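Local coordinates for protein diaminopimelate decarboxylase (Psychromonas ingrahamii, PDB 4XG1) that probably decarboxylates meso-diaminopimelate to L-lysine, the last step of bacterial lysine biosynthesis, with the help of pyridoxal 5'-phosphate, at residues R40-Q43 with A44-A48; P210-E213 with A214-L218; N70-A73 with R74-S77; S47-K51 with H52-I56. All coordinates share one frame; numbering follows the deposited sequence.

Along the chain the order is contact 1, contact 4, contact 3 and contact 2, all within the pyridoxal-binding TIM barrel. Contacts 1 and 4 share Ser47 and Ala48 of helix 35-49, centres about 9 Å apart; contact 4 then turns into strand 54-59. Contact 3 closes helix 66-74 before strand 78-81, its centre about 12 Å from that of contact 1. Three probable hydrogen bonds tie this group together: Asp46 OD1 to His54 NE2 (2.7 Å), Trp42 NE1 to Ser77 OG (3.0 Å) and Ser77 OG to Ile56 O (2.9 Å). Contact 2 lies on helix 209-227, between strands 192-198 and 234-236, its nearest atoms about 9 Å from contacts 1 and 4 and about 17 Å from contact 3.

Contact 1: R40-Q43 with A44-A48; sequences RHWQ and AFDSA
Ala44 N meets Arg40 O at 2.8 Å, close to straight at its hydrogen (169°), the first of three backbone hydrogen bonds of the i to i+4 kind that join 40-43 to 44-48 within helix 35-49. Asp46 N reaches Trp42 O at 3.0 Å in the carbonyl plane, and Ser47 N reaches Gln43 O at 2.7 Å. The same Gln43 oxygen has a second, weak donor in Ser47 OG at 3.4 Å, since the hydroxyl lies beside its own backbone N and turns back along the helix.

Among the side chains, Trp42 and Asp46 carry the packing. Both have CG anti to the backbone N (chi1 -175° in Trp42), which lets them run alongside each other. Asp46 CB sits over the face of the Trp42 six-membered ring, 3.9 Å from its centroid, as a CH-pi contact, and the carboxylate follows the indole with its plane 28° from the ring's. The helix covers the TIM barrel here: Trp42, Phe45 and Asp46 all touch Ile56 of strand 54-59, and Asp46 OD1 accepts a hydrogen bond from His54 NE2.

Phe45 uses its edge instead, CD2 lying 3.5 Å from His41 O near the ring plane. Its ring also packs on Pro275, a predicted cofactor-binding residue. The imidazole of His41 is tied through ND1 to Ile279 O.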
ATOM      1  N   ARG B  40     -15.063 -22.444   8.462  1.00 24.25           N
ATOM      2  CA  ARG B  40     -15.983 -22.244   9.555  1.00 27.24           C
ATOM      3  C   ARG B  40     -16.644 -20.890   9.433  1.00 28.49           C
ATOM      4  O   ARG B  40     -17.869 -20.785   9.573  1.00 30.05           O
ATOM      5  CB  ARG B  40     -15.271 -22.346  10.872  1.00 29.35           C
ATOM      6  CG  ARG B  40     -16.191 -22.445  12.048  1.00 33.50           C
ATOM      7  CD  ARG B  40     -15.352 -22.611  13.294  1.00 38.75           C
ATOM      8  NE  ARG B  40     -14.875 -21.326  13.783  1.00 46.10           N
ATOM      9  CZ  ARG B  40     -13.908 -21.151  14.691  1.00 57.48           C
ATOM     10  NH1 ARG B  40     -13.245 -22.193  15.210  1.00 55.84           N
ATOM     11  NH2 ARG B  40     -13.599 -19.910  15.083  1.00 59.10           N
ATOM     12  N   HIS B  41     -15.846 -19.856   9.153  1.00 26.96           N
ATOM     13  CA  HIS B  41     -16.371 -18.487   9.118  1.00 23.94           C
ATOM     14  C   HIS B  41     -17.310 -18.257   7.948  1.00 21.90           C
ATOM     15  O   HIS B  41     -18.297 -17.559   8.096  1.00 20.80           O
ATOM     16  CB  HIS B  41     -15.255 -17.452   9.139  1.00 24.12           C
ATOM     17  CG  HIS B  41     -14.658 -17.233  10.495  1.00 24.68           C
ATOM     18  ND1 HIS B  41     -13.508 -16.508  10.680  1.00 25.42           N
ATOM     19  CD2 HIS B  41     -15.031 -17.662  11.728  1.00 26.86           C
ATOM     20  CE1 HIS B  41     -13.211 -16.470  11.972  1.00 27.67           C
ATOM     21  NE2 HIS B  41     -14.112 -17.178  12.631  1.00 27.31           N
ATOM     22  N   TRP B  42     -17.053 -18.881   6.810  1.00 21.79           N
ATOM     23  CA  TRP B  42     -17.955 -18.740   5.675  1.00 22.19           C
ATOM     24  C   TRP B  42     -19.265 -19.462   5.977  1.00 26.24           C
ATOM     25  O   TRP B  42     -20.335 -18.980   5.656  1.00 25.75           O
ATOM     26  CB  TRP B  42     -17.342 -19.317   4.408  1.00 20.54           C
ATOM     27  CG  TRP B  42     -18.189 -19.091   3.192  1.00 19.26           C
ATOM     28  CD1 TRP B  42     -18.112 -18.052   2.320  1.00 19.74           C
ATOM     29  CD2 TRP B  42     -19.239 -19.937   2.707  1.00 18.82           C
ATOM     30  NE1 TRP B  42     -19.039 -18.200   1.301  1.00 18.57           N
ATOM     31  CE2 TRP B  42     -19.742 -19.353   1.534  1.00 18.21           C
ATOM     32  CE3 TRP B  42     -19.800 -21.144   3.161  1.00 18.66           C
ATOM     33  CZ2 TRP B  42     -20.758 -19.923   0.817  1.00 19.17           C
ATOM     34  CZ3 TRP B  42     -20.810 -21.708   2.445  1.00 17.49           C
ATOM     35  CH2 TRP B  42     -21.272 -21.116   1.284  1.00 18.77           C
ATOM     36  N   GLN B  43     -19.163 -20.656   6.561  1.00 31.46           N
ATOM     37  CA  GLN B  43     -20.334 -21.476   6.907  1.00 31.45           C
ATOM     38  C   GLN B  43     -21.206 -20.824   7.970  1.00 29.04           C
ATOM     39  O   GLN B  43     -22.418 -20.803   7.822  1.00 25.58           O
ATOM     40  CB  GLN B  43     -19.911 -22.879   7.351  1.00 30.43           C
ATOM     41  CG  GLN B  43     -19.981 -23.861   6.196  1.00 32.07           C
ATOM     42  CD  GLN B  43     -18.901 -24.907   6.249  1.00 33.47           C
ATOM     43  OE1 GLN B  43     -18.173 -25.027   7.256  1.00 34.39           O
ATOM     44  NE2 GLN B  43     -18.830 -25.724   5.199  1.00 32.04           N
ATOM     45  N   ALA B  44     -20.583 -20.278   9.013  1.00 27.76           N
ATOM     46  CA  ALA B  44     -21.308 -19.509  10.021  1.00 27.10           C
ATOM     47  C   ALA B  44     -22.262 -18.541   9.362  1.00 28.90           C
ATOM     48  O   ALA B  44     -23.418 -18.488   9.761  1.00 33.19           O
ATOM     49  CB  ALA B  44     -20.364 -18.765  10.922  1.00 26.90           C
ATOM     50  N   PHE B  45     -21.826 -17.872   8.299  1.00 25.75           N
ATOM     51  CA  PHE B  45     -22.706 -16.993   7.545  1.00 25.84           C
ATOM     52  C   PHE B  45     -23.765 -17.736   6.724  1.00 27.35           C
ATOM     53  O   PHE B  45     -24.929 -17.342   6.662  1.00 25.97           O
ATOM     54  CB  PHE B  45     -21.901 -16.146   6.532  1.00 27.12           C
ATOM     55  CG  PHE B  45     -21.410 -14.813   7.060  1.00 26.12           C
ATOM     56  CD1 PHE B  45     -22.262 -13.756   7.121  1.00 27.16           C
ATOM     57  CD2 PHE B  45     -20.089 -14.636   7.462  1.00 24.56           C
ATOM     58  CE1 PHE B  45     -21.844 -12.534   7.603  1.00 26.84           C
ATOM     59  CE2 PHE B  45     -19.659 -13.425   7.958  1.00 26.11           C
ATOM     60  CZ  PHE B  45     -20.554 -12.361   8.022  1.00 27.08           C
ATOM     61  N   ASP B  46     -23.335 -18.772   6.012  1.00 28.58           N
ATOM     62  CA  ASP B  46     -24.201 -19.464   5.080  1.00 27.62           C
ATOM     63  C   ASP B  46     -25.318 -20.221   5.801  1.00 27.13           C
ATOM     64  O   ASP B  46     -26.492 -20.080   5.472  1.00 24.26           O
ATOM     65  CB  ASP B  46     -23.392 -20.442   4.270  1.00 28.13           C
ATOM     66  CG  ASP B  46     -24.192 -21.077   3.163  1.00 27.39           C
ATOM     67  OD1 ASP B  46     -24.700 -20.325   2.296  1.00 22.18           O
ATOM     68  OD2 ASP B  46     -24.261 -22.339   3.171  1.00 29.75           O
ATOM     69  N   SER B  47     -24.949 -20.992   6.808  1.00 28.69           N
ATOM     70  CA  SER B  47     -25.915 -21.758   7.585  1.00 31.67           C
ATOM     71  C   SER B  47     -26.951 -20.808   8.156  1.00 33.79           C
ATOM     72  O   SER B  47     -28.157 -20.956   7.883  1.00 35.43           O
ATOM     73  CB  SER B  47     -25.234 -22.510   8.730  1.00 32.28           C
ATOM     74  OG  SER B  47     -24.399 -23.505   8.207  1.00 33.48           O
ATOM     75  N   ALA B  48     -26.477 -19.811   8.905  1.00 30.69           N
ATOM     76  CA  ALA B  48     -27.349 -18.888   9.591  1.00 28.98           C
ATOM     77  C   ALA B  48     -28.399 -18.285   8.675  1.00 29.78           C
ATOM     78  O   ALA B  48     -29.483 -17.953   9.132  1.00 30.02           O
ATOM     79  CB  ALA B  48     -26.546 -17.812  10.267  1.00 30.94           C
TER

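Contact 2: P210-E213 with A214-L218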
ATOM      1  N   PRO B 210     -27.258  -0.562  12.782  1.00 15.19           N
ATOM      2  CA  PRO B 210     -27.227   0.158  11.513  1.00 14.65           C
ATOM      3  C   PRO B 210     -27.610  -0.694  10.338  1.00 14.10           C
ATOM      4  O   PRO B 210     -28.103  -0.193   9.321  1.00 12.99           O
ATOM      5  CB  PRO B 210     -25.762   0.623  11.391  1.00 14.85           C
ATOM      6  CG  PRO B 210     -25.110   0.316  12.666  1.00 15.09           C
ATOM      7  CD  PRO B 210     -25.932  -0.708  13.380  1.00 15.02           C
ATOM      8  N   PHE B 211     -27.295  -1.976  10.433  1.00 14.90           N
ATOM      9  CA  PHE B 211     -27.585  -2.889   9.324  1.00 15.01           C
ATOM     10  C   PHE B 211     -29.103  -3.005   9.157  1.00 15.49           C
ATOM     11  O   PHE B 211     -29.657  -2.843   8.074  1.00 15.75           O
ATOM     12  CB  PHE B 211     -26.957  -4.253   9.610  1.00 14.87           C
ATOM     13  CG  PHE B 211     -25.455  -4.232   9.628  1.00 13.43           C
ATOM     14  CD1 PHE B 211     -24.742  -4.089   8.430  1.00 13.51           C
ATOM     15  CD2 PHE B 211     -24.746  -4.337  10.814  1.00 12.98           C
ATOM     16  CE1 PHE B 211     -23.343  -4.056   8.422  1.00 13.17           C
ATOM     17  CE2 PHE B 211     -23.353  -4.310  10.811  1.00 12.97           C
ATOM     18  CZ  PHE B 211     -22.648  -4.151   9.619  1.00 12.62           C
ATOM     19  N   ILE B 212     -29.777  -3.170  10.279  1.00 17.35           N
ATOM     20  CA  ILE B 212     -31.229  -3.258  10.283  1.00 18.30           C
ATOM     21  C   ILE B 212     -31.825  -1.975   9.789  1.00 17.64           C
ATOM     22  O   ILE B 212     -32.688  -1.937   8.914  1.00 17.13           O
ATOM     23  CB  ILE B 212     -31.751  -3.518  11.697  1.00 18.94           C
ATOM     24  CG1 ILE B 212     -31.199  -4.824  12.266  1.00 18.54           C
ATOM     25  CG2 ILE B 212     -33.259  -3.599  11.666  1.00 20.30           C
ATOM     26  CD1 ILE B 212     -31.470  -6.058  11.429  1.00 18.80           C
ATOM     27  N   GLU B 213     -31.371  -0.888  10.378  1.00 17.93           N
ATOM     28  CA  GLU B 213     -31.838   0.410   9.919  1.00 18.47           C
ATOM     29  C   GLU B 213     -31.746   0.538   8.417  1.00 17.74           C
ATOM     30  O   GLU B 213     -32.671   1.007   7.775  1.00 19.74           O
ATOM     31  CB  GLU B 213     -31.097   1.535  10.615  1.00 20.13           C
ATOM     32  CG  GLU B 213     -31.826   2.853  10.378  1.00 21.77           C
ATOM     33  CD  GLU B 213     -31.500   3.970  11.358  1.00 24.05           C
ATOM     34  OE1 GLU B 213     -30.758   3.770  12.367  1.00 28.99           O
ATOM     35  OE2 GLU B 213     -32.021   5.072  11.126  1.00 25.03           O
ATOM     36  N   ALA B 214     -30.636   0.102   7.854  1.00 17.40           N
ATOM     37  CA  ALA B 214     -30.422   0.150   6.413  1.00 18.68           C
ATOM     38  C   ALA B 214     -31.382  -0.758   5.645  1.00 19.31           C
ATOM     39  O   ALA B 214     -31.958  -0.367   4.617  1.00 17.81           O
ATOM     40  CB  ALA B 214     -28.985  -0.248   6.095  1.00 18.73           C
ATOM     41  N   LEU B 215     -31.534  -1.975   6.148  1.00 19.77           N
ATOM     42  CA  LEU B 215     -32.495  -2.886   5.569  1.00 21.28           C
ATOM     43  C   LEU B 215     -33.916  -2.288   5.471  1.00 23.36           C
ATOM     44  O   LEU B 215     -34.497  -2.158   4.360  1.00 23.39           O
ATOM     45  CB  LEU B 215     -32.516  -4.178   6.377  1.00 21.70           C
ATOM     46  CG  LEU B 215     -33.566  -5.215   6.017  1.00 20.83           C
ATOM     47  CD1 LEU B 215     -33.530  -5.467   4.526  1.00 22.16           C
ATOM     48  CD2 LEU B 215     -33.297  -6.463   6.789  1.00 21.20           C
ATOM     49  N   ASP B 216     -34.453  -1.883   6.624  1.00 24.75           N
ATOM     50  CA  ASP B 216     -35.769  -1.218   6.680  1.00 25.01           C
ATOM     51  C   ASP B 216     -35.951  -0.232   5.544  1.00 25.12           C
ATOM     52  O   ASP B 216     -36.920  -0.312   4.804  1.00 31.49           O
ATOM     53  CB  ASP B 216     -35.958  -0.525   8.032  1.00 26.06           C
ATOM     54  CG  ASP B 216     -36.135  -1.525   9.196  1.00 27.68           C
ATOM     55  OD1 ASP B 216     -36.306  -2.741   8.921  1.00 29.36           O
ATOM     56  OD2 ASP B 216     -36.087  -1.111  10.383  1.00 27.69           O
ATOM     57  N   LYS B 217     -35.030   0.701   5.381  1.00 24.75           N
ATOM     58  CA  LYS B 217     -35.230   1.781   4.405  1.00 24.48           C
ATOM     59  C   LYS B 217     -35.120   1.314   3.011  1.00 22.99           C
ATOM     60  O   LYS B 217     -35.655   1.945   2.098  1.00 24.44           O
ATOM     61  CB  LYS B 217     -34.220   2.880   4.612  1.00 26.83           C
ATOM     62  CG  LYS B 217     -34.108   3.137   6.110  1.00 29.91           C
ATOM     63  CD  LYS B 217     -34.692   4.471   6.445  1.00 33.65           C
ATOM     64  CE  LYS B 217     -34.196   4.825   7.815  1.00 36.61           C
ATOM     65  NZ  LYS B 217     -34.633   6.182   8.186  1.00 41.98           N
ATOM     66  N   LEU B 218     -34.391   0.232   2.816  1.00 22.62           N
ATOM     67  CA  LEU B 218     -34.292  -0.351   1.486  1.00 22.79           C
ATOM     68  C   LEU B 218     -35.549  -1.182   1.119  1.00 22.07           C
ATOM     69  O   LEU B 218     -35.963  -1.176  -0.046  1.00 21.71           O
ATOM     70  CB  LEU B 218     -33.017  -1.207   1.347  1.00 21.55           C
ATOM     71  CG  LEU B 218     -31.689  -0.461   1.490  1.00 21.27           C
ATOM     72  CD1 LEU B 218     -30.526  -1.441   1.542  1.00 20.52           C
ATOM     73  CD2 LEU B 218     -31.445   0.566   0.403  1.00 21.39           C
TER
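Asp216 N donates to Ile212 O at 2.9 Å, an i to i+4 bond that lies nearly in line with the carbonyl (C=O...N 173°). Leu215 N to Phe211 O is similar, at 2.8 Å. Ala214 N to Pro210 O has the same order of length, but its donor stands 36° out of the carbonyl plane. The fourth of the series, Lys217 N to Glu213 O, is stretched to 3.4 Å and weak.

Glu213 and Lys217 extend in step from the helix, yet Glu213 OE2 and Lys217 NZ remain 4.1 Å apart, beyond a salt bridge. Each has an outside partner: OE2 accepts from Asp156 N, and NZ bonds Asn154 OD1. Their attraction is therefore likely to be a weak electrostatic supplement to those two bonds. In the lysine chain the bend at chi2 (-111°) brings CE to 4.0 Å from Glu213 OE2.

These turns belong to helix 209-227, the helical arm of the beta-alpha-beta unit between strands 192-198 and 234-236 of the barrel.

Asp216 OD2 approaches Ile212 CG2 at 4.0 Å, the two side chains crossing at a slant, while OD1 forms a salt bridge with Arg263. An alanine in place of Asp216 would probably leave the Arg263 guanidinium without this carboxylate and remove the group that brushes Ile212 CG2. Further in, Leu215 packs on Leu235 and Ile260, and Phe211 meets Tyr256 edge-to-face.

Contact 3: N70-A73 with R74-S77; sequences NLMA and RMGS
Arg74 N donates to Asn70 O at 3.0 Å as helix 66-74 runs to its end, and the next i to i+4 bond, Met75 N to Leu71 O, is already weak. Gly76 then leaves helical geometry with positive phi (85°). Two bonds return into the last turn and define a Schellman motif: Ser77 N to Met72 O at 3.0 Å, and Gly76 N to Ala73 O at 3.1 Å. In both the donor stands above the carbonyl plane, by as much as 68° for Gly76 N. Any side chain at Gly76 would collide with the carbonyl oxygen of Met75, which accounts for a glycine at this point of the turn.

Asn70 OD1 lies 3.6 Å from Arg74 CD, so the amide meets the arginine's aliphatic part, its ND2 being bonded to Ala93 O. Met72 SD and Met75 CE approach to 4.2 Å, the bend at Met75 chi3 (-57°) turning the methyl back over the helix. Nearer its backbone, Met72 CB touches Ser77 CB at 3.6 Å. Met75 and Ser77 also pack on Trp42 of helix 35-49, and Arg74 packs on Ile421 of the second subunit.

Backbone bonds therefore close the helix, and the contacts across the turn are largely apolar. Ser77 OG, bonded to Ile56 O, fastens the exit from the cap to strand 54-59.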
ATOM      1  N   ASN B  70     -10.430 -20.377  -3.854  1.00 14.58           N
ATOM      2  CA  ASN B  70     -10.797 -21.710  -4.252  1.00 15.06           C
ATOM      3  C   ASN B  70     -11.529 -22.408  -3.144  1.00 15.68           C
ATOM      4  O   ASN B  70     -12.497 -23.094  -3.393  1.00 15.80           O
ATOM      5  CB  ASN B  70      -9.554 -22.500  -4.642  1.00 14.96           C
ATOM      6  CG  ASN B  70      -9.885 -23.934  -5.025  1.00 14.64           C
ATOM      7  OD1 ASN B  70      -9.647 -24.832  -4.245  1.00 14.12           O
ATOM      8  ND2 ASN B  70     -10.470 -24.129  -6.215  1.00 13.90           N
ATOM      9  N   LEU B  71     -11.104 -22.202  -1.911  1.00 17.70           N
ATOM     10  CA  LEU B  71     -11.844 -22.752  -0.793  1.00 19.61           C
ATOM     11  C   LEU B  71     -13.300 -22.304  -0.838  1.00 20.99           C
ATOM     12  O   LEU B  71     -14.202 -23.123  -0.664  1.00 23.60           O
ATOM     13  CB  LEU B  71     -11.249 -22.331   0.530  1.00 19.21           C
ATOM     14  CG  LEU B  71      -9.881 -22.895   0.872  1.00 19.73           C
ATOM     15  CD1 LEU B  71      -9.503 -22.450   2.286  1.00 19.78           C
ATOM     16  CD2 LEU B  71      -9.868 -24.411   0.772  1.00 19.72           C
ATOM     17  N   MET B  72     -13.531 -21.020  -1.068  1.00 21.35           N
ATOM     18  CA  MET B  72     -14.881 -20.542  -1.146  1.00 23.17           C
ATOM     19  C   MET B  72     -15.600 -21.212  -2.320  1.00 23.41           C
ATOM     20  O   MET B  72     -16.773 -21.588  -2.196  1.00 26.80           O
ATOM     21  CB  MET B  72     -14.960 -19.036  -1.395  1.00 24.13           C
ATOM     22  CG  MET B  72     -14.184 -18.151  -0.470  1.00 26.21           C
ATOM     23  SD  MET B  72     -14.566 -18.282   1.266  1.00 25.93           S
ATOM     24  CE  MET B  72     -13.182 -17.314   1.810  1.00 26.89           C
ATOM     25  N   ALA B  73     -14.940 -21.262  -3.470  1.00 21.54           N
ATOM     26  CA  ALA B  73     -15.554 -21.766  -4.692  1.00 22.47           C
ATOM     27  C   ALA B  73     -16.048 -23.227  -4.511  1.00 25.29           C
ATOM     28  O   ALA B  73     -17.120 -23.589  -4.984  1.00 26.05           O
ATOM     29  CB  ALA B  73     -14.597 -21.680  -5.845  1.00 21.32           C
ATOM     30  N   ARG B  74     -15.293 -24.019  -3.764  1.00 26.45           N
ATOM     31  CA  ARG B  74     -15.660 -25.391  -3.462  1.00 29.27           C
ATOM     32  C   ARG B  74     -16.906 -25.483  -2.606  1.00 29.36           C
ATOM     33  O   ARG B  74     -17.724 -26.402  -2.795  1.00 34.23           O
ATOM     34  CB  ARG B  74     -14.523 -26.128  -2.755  1.00 29.68           C
ATOM     35  CG  ARG B  74     -13.412 -26.500  -3.704  1.00 31.39           C
ATOM     36  CD  ARG B  74     -12.204 -27.058  -3.007  1.00 35.34           C
ATOM     37  NE  ARG B  74     -12.577 -28.213  -2.218  1.00 37.31           N
ATOM     38  CZ  ARG B  74     -12.775 -29.425  -2.739  1.00 38.98           C
ATOM     39  NH1 ARG B  74     -12.633 -29.663  -4.065  1.00 37.09           N
ATOM     40  NH2 ARG B  74     -13.100 -30.411  -1.918  1.00 38.68           N
ATOM     41  N   MET B  75     -17.046 -24.567  -1.656  1.00 24.96           N
ATOM     42  CA  MET B  75     -18.223 -24.564  -0.828  1.00 22.00           C
ATOM     43  C   MET B  75     -19.420 -23.962  -1.535  1.00 20.08           C
ATOM     44  O   MET B  75     -20.474 -23.824  -0.923  1.00 24.22           O
ATOM     45  CB  MET B  75     -17.946 -23.846   0.465  1.00 22.07           C
ATOM     46  CG  MET B  75     -16.921 -24.548   1.308  1.00 22.55           C
ATOM     47  SD  MET B  75     -16.646 -23.702   2.872  1.00 25.52           S
ATOM     48  CE  MET B  75     -16.186 -22.059   2.299  1.00 26.25           C
ATOM     49  N   GLY B  76     -19.270 -23.580  -2.794  1.00 17.88           N
ATOM     50  CA  GLY B  76     -20.373 -23.026  -3.575  1.00 17.33           C
ATOM     51  C   GLY B  76     -20.618 -21.531  -3.426  1.00 18.68           C
ATOM     52  O   GLY B  76     -21.609 -20.996  -3.989  1.00 20.22           O
ATOM     53  N   SER B  77     -19.661 -20.831  -2.807  1.00 17.48           N
ATOM     54  CA  SER B  77     -19.739 -19.403  -2.636  1.00 15.68           C
ATOM     55  C   SER B  77     -19.817 -18.574  -3.881  1.00 14.82           C
ATOM     56  O   SER B  77     -19.346 -18.936  -4.955  1.00 14.03           O
ATOM     57  CB  SER B  77     -18.530 -18.900  -1.863  1.00 16.58           C
ATOM     58  OG  SER B  77     -18.643 -17.504  -1.593  1.00 15.53           O
TER

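Contact 4: S47-K51 with H52-I56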
ATOM      1  N   SER B  47     -24.949 -20.992   6.808  1.00 28.69           N
ATOM      2  CA  SER B  47     -25.915 -21.758   7.585  1.00 31.67           C
ATOM      3  C   SER B  47     -26.951 -20.808   8.156  1.00 33.79           C
ATOM      4  O   SER B  47     -28.157 -20.956   7.883  1.00 35.43           O
ATOM      5  CB  SER B  47     -25.234 -22.510   8.730  1.00 32.28           C
ATOM      6  OG  SER B  47     -24.399 -23.505   8.207  1.00 33.48           O
ATOM      7  N   ALA B  48     -26.477 -19.811   8.905  1.00 30.69           N
ATOM      8  CA  ALA B  48     -27.349 -18.888   9.591  1.00 28.98           C
ATOM      9  C   ALA B  48     -28.399 -18.285   8.675  1.00 29.78           C
ATOM     10  O   ALA B  48     -29.483 -17.953   9.132  1.00 30.02           O
ATOM     11  CB  ALA B  48     -26.546 -17.812  10.267  1.00 30.94           C
ATOM     12  N   ALA B  49     -28.110 -18.168   7.385  1.00 31.93           N
ATOM     13  CA  ALA B  49     -29.117 -17.706   6.449  1.00 33.57           C
ATOM     14  C   ALA B  49     -30.124 -18.810   6.077  1.00 41.00           C
ATOM     15  O   ALA B  49     -31.265 -18.518   5.666  1.00 44.55           O
ATOM     16  CB  ALA B  49     -28.466 -17.155   5.211  1.00 34.62           C
ATOM     17  N   GLY B  50     -29.693 -20.072   6.187  1.00 44.00           N
ATOM     18  CA  GLY B  50     -30.606 -21.219   6.219  1.00 44.73           C
ATOM     19  C   GLY B  50     -31.544 -21.253   5.054  1.00 42.98           C
ATOM     20  O   GLY B  50     -31.117 -21.076   3.918  1.00 40.52           O
ATOM     21  N   LYS B  51     -32.833 -21.419   5.341  1.00 44.66           N
ATOM     22  CA  LYS B  51     -33.837 -21.604   4.276  1.00 49.70           C
ATOM     23  C   LYS B  51     -34.141 -20.364   3.451  1.00 43.31           C
ATOM     24  O   LYS B  51     -34.685 -20.484   2.365  1.00 41.67           O
ATOM     25  CB  LYS B  51     -35.140 -22.128   4.857  1.00 56.73           C
ATOM     26  CG  LYS B  51     -35.007 -23.505   5.527  1.00 62.01           C
ATOM     27  CD  LYS B  51     -35.151 -24.619   4.486  1.00 67.58           C
ATOM     28  CE  LYS B  51     -35.420 -26.008   5.074  1.00 70.45           C
ATOM     29  NZ  LYS B  51     -36.722 -26.128   5.811  1.00 68.74           N
ATOM     30  N   HIS B  52     -33.809 -19.176   3.947  1.00 39.19           N
ATOM     31  CA  HIS B  52     -34.096 -17.986   3.171  1.00 36.31           C
ATOM     32  C   HIS B  52     -33.204 -17.915   1.924  1.00 35.52           C
ATOM     33  O   HIS B  52     -31.995 -18.024   2.019  1.00 35.67           O
ATOM     34  CB  HIS B  52     -33.943 -16.701   4.017  1.00 36.19           C
ATOM     35  CG  HIS B  52     -34.481 -15.486   3.343  1.00 32.66           C
ATOM     36  ND1 HIS B  52     -35.713 -14.961   3.634  1.00 32.59           N
ATOM     37  CD2 HIS B  52     -33.992 -14.755   2.314  1.00 32.63           C
ATOM     38  CE1 HIS B  52     -35.960 -13.955   2.816  1.00 32.94           C
ATOM     39  NE2 HIS B  52     -34.927 -13.802   2.009  1.00 30.63           N
ATOM     40  N   PRO B  53     -33.796 -17.725   0.746  1.00 36.69           N
ATOM     41  CA  PRO B  53     -32.998 -17.585  -0.485  1.00 40.09           C
ATOM     42  C   PRO B  53     -31.881 -16.550  -0.368  1.00 44.15           C
ATOM     43  O   PRO B  53     -32.145 -15.348  -0.252  1.00 49.48           O
ATOM     44  CB  PRO B  53     -34.013 -17.134  -1.548  1.00 39.29           C
ATOM     45  CG  PRO B  53     -35.342 -17.436  -0.979  1.00 40.36           C
ATOM     46  CD  PRO B  53     -35.224 -17.503   0.519  1.00 38.55           C
ATOM     47  N   HIS B  54     -30.642 -17.024  -0.423  1.00 46.29           N
ATOM     48  CA  HIS B  54     -29.484 -16.175  -0.240  1.00 43.28           C
ATOM     49  C   HIS B  54     -28.302 -16.564  -1.091  1.00 43.22           C
ATOM     50  O   HIS B  54     -28.193 -17.692  -1.583  1.00 45.24           O
ATOM     51  CB  HIS B  54     -29.056 -16.232   1.198  1.00 45.49           C
ATOM     52  CG  HIS B  54     -28.449 -17.535   1.589  1.00 48.85           C
ATOM     53  ND1 HIS B  54     -29.180 -18.691   1.699  1.00 50.77           N
ATOM     54  CD2 HIS B  54     -27.178 -17.863   1.907  1.00 52.67           C
ATOM     55  CE1 HIS B  54     -28.382 -19.680   2.060  1.00 56.35           C
ATOM     56  NE2 HIS B  54     -27.162 -19.199   2.211  1.00 52.76           N
ATOM     57  N   LEU B  55     -27.413 -15.592  -1.283  1.00 40.31           N
ATOM     58  CA  LEU B  55     -26.074 -15.874  -1.765  1.00 33.90           C
ATOM     59  C   LEU B  55     -25.023 -15.155  -0.925  1.00 30.97           C
ATOM     60  O   LEU B  55     -25.165 -13.984  -0.588  1.00 28.89           O
ATOM     61  CB  LEU B  55     -25.939 -15.497  -3.231  1.00 31.31           C
ATOM     62  CG  LEU B  55     -24.590 -15.826  -3.846  1.00 29.34           C
ATOM     63  CD1 LEU B  55     -24.294 -17.308  -3.754  1.00 30.32           C
ATOM     64  CD2 LEU B  55     -24.558 -15.371  -5.282  1.00 28.23           C
ATOM     65  N   ILE B  56     -23.972 -15.881  -0.591  1.00 28.08           N
ATOM     66  CA  ILE B  56     -22.826 -15.274   0.046  1.00 25.82           C
ATOM     67  C   ILE B  56     -21.728 -15.012  -0.945  1.00 25.15           C
ATOM     68  O   ILE B  56     -21.095 -15.929  -1.471  1.00 29.40           O
ATOM     69  CB  ILE B  56     -22.384 -16.107   1.208  1.00 25.00           C
ATOM     70  CG1 ILE B  56     -23.575 -16.140   2.140  1.00 25.90           C
ATOM     71  CG2 ILE B  56     -21.126 -15.522   1.822  1.00 23.53           C
ATOM     72  CD1 ILE B  56     -23.254 -16.568   3.536  1.00 28.95           C
TER
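A type II' beta turn from Ala49 to His52 forms this local contact, at the surface where helix 35-49 gives way to strand 54-59 of the TIM barrel. Its closing bond is His52 N to Ala49 O, 3.1 Å long and in the carbonyl plane, though bent at the hydrogen (137°). Gly50 takes positive phi (54°), where a CB would be crowded by Ser47 O.

The side chains meet between Ala49 and His54. Ala49 CB stands over the centre of the His54 imidazole, 3.6 Å from its centroid, a CH-pi contact. With chi1 at 71°, CG lies between the backbone N and the carbonyl carbon, which folds the ring back over the turn. There His54 ND1 donates to His52 O at 2.9 Å while NE2 is held by Asp46; with hydrogen bonds at both nitrogens, one of them to a carboxylate, the imidazole may well be protonated. A leucine replacing His54 would probably leave both oxygens without these donors and Ala49 CB without its flat cover.

Beyond the turn, Ala49 packs on Met257 of helix 253-262, His52 NE2 bonds Leu269 O, and backbone bonds join Leu55 to strand 270-273 and Ile56 to Gly78 of strand 78-81.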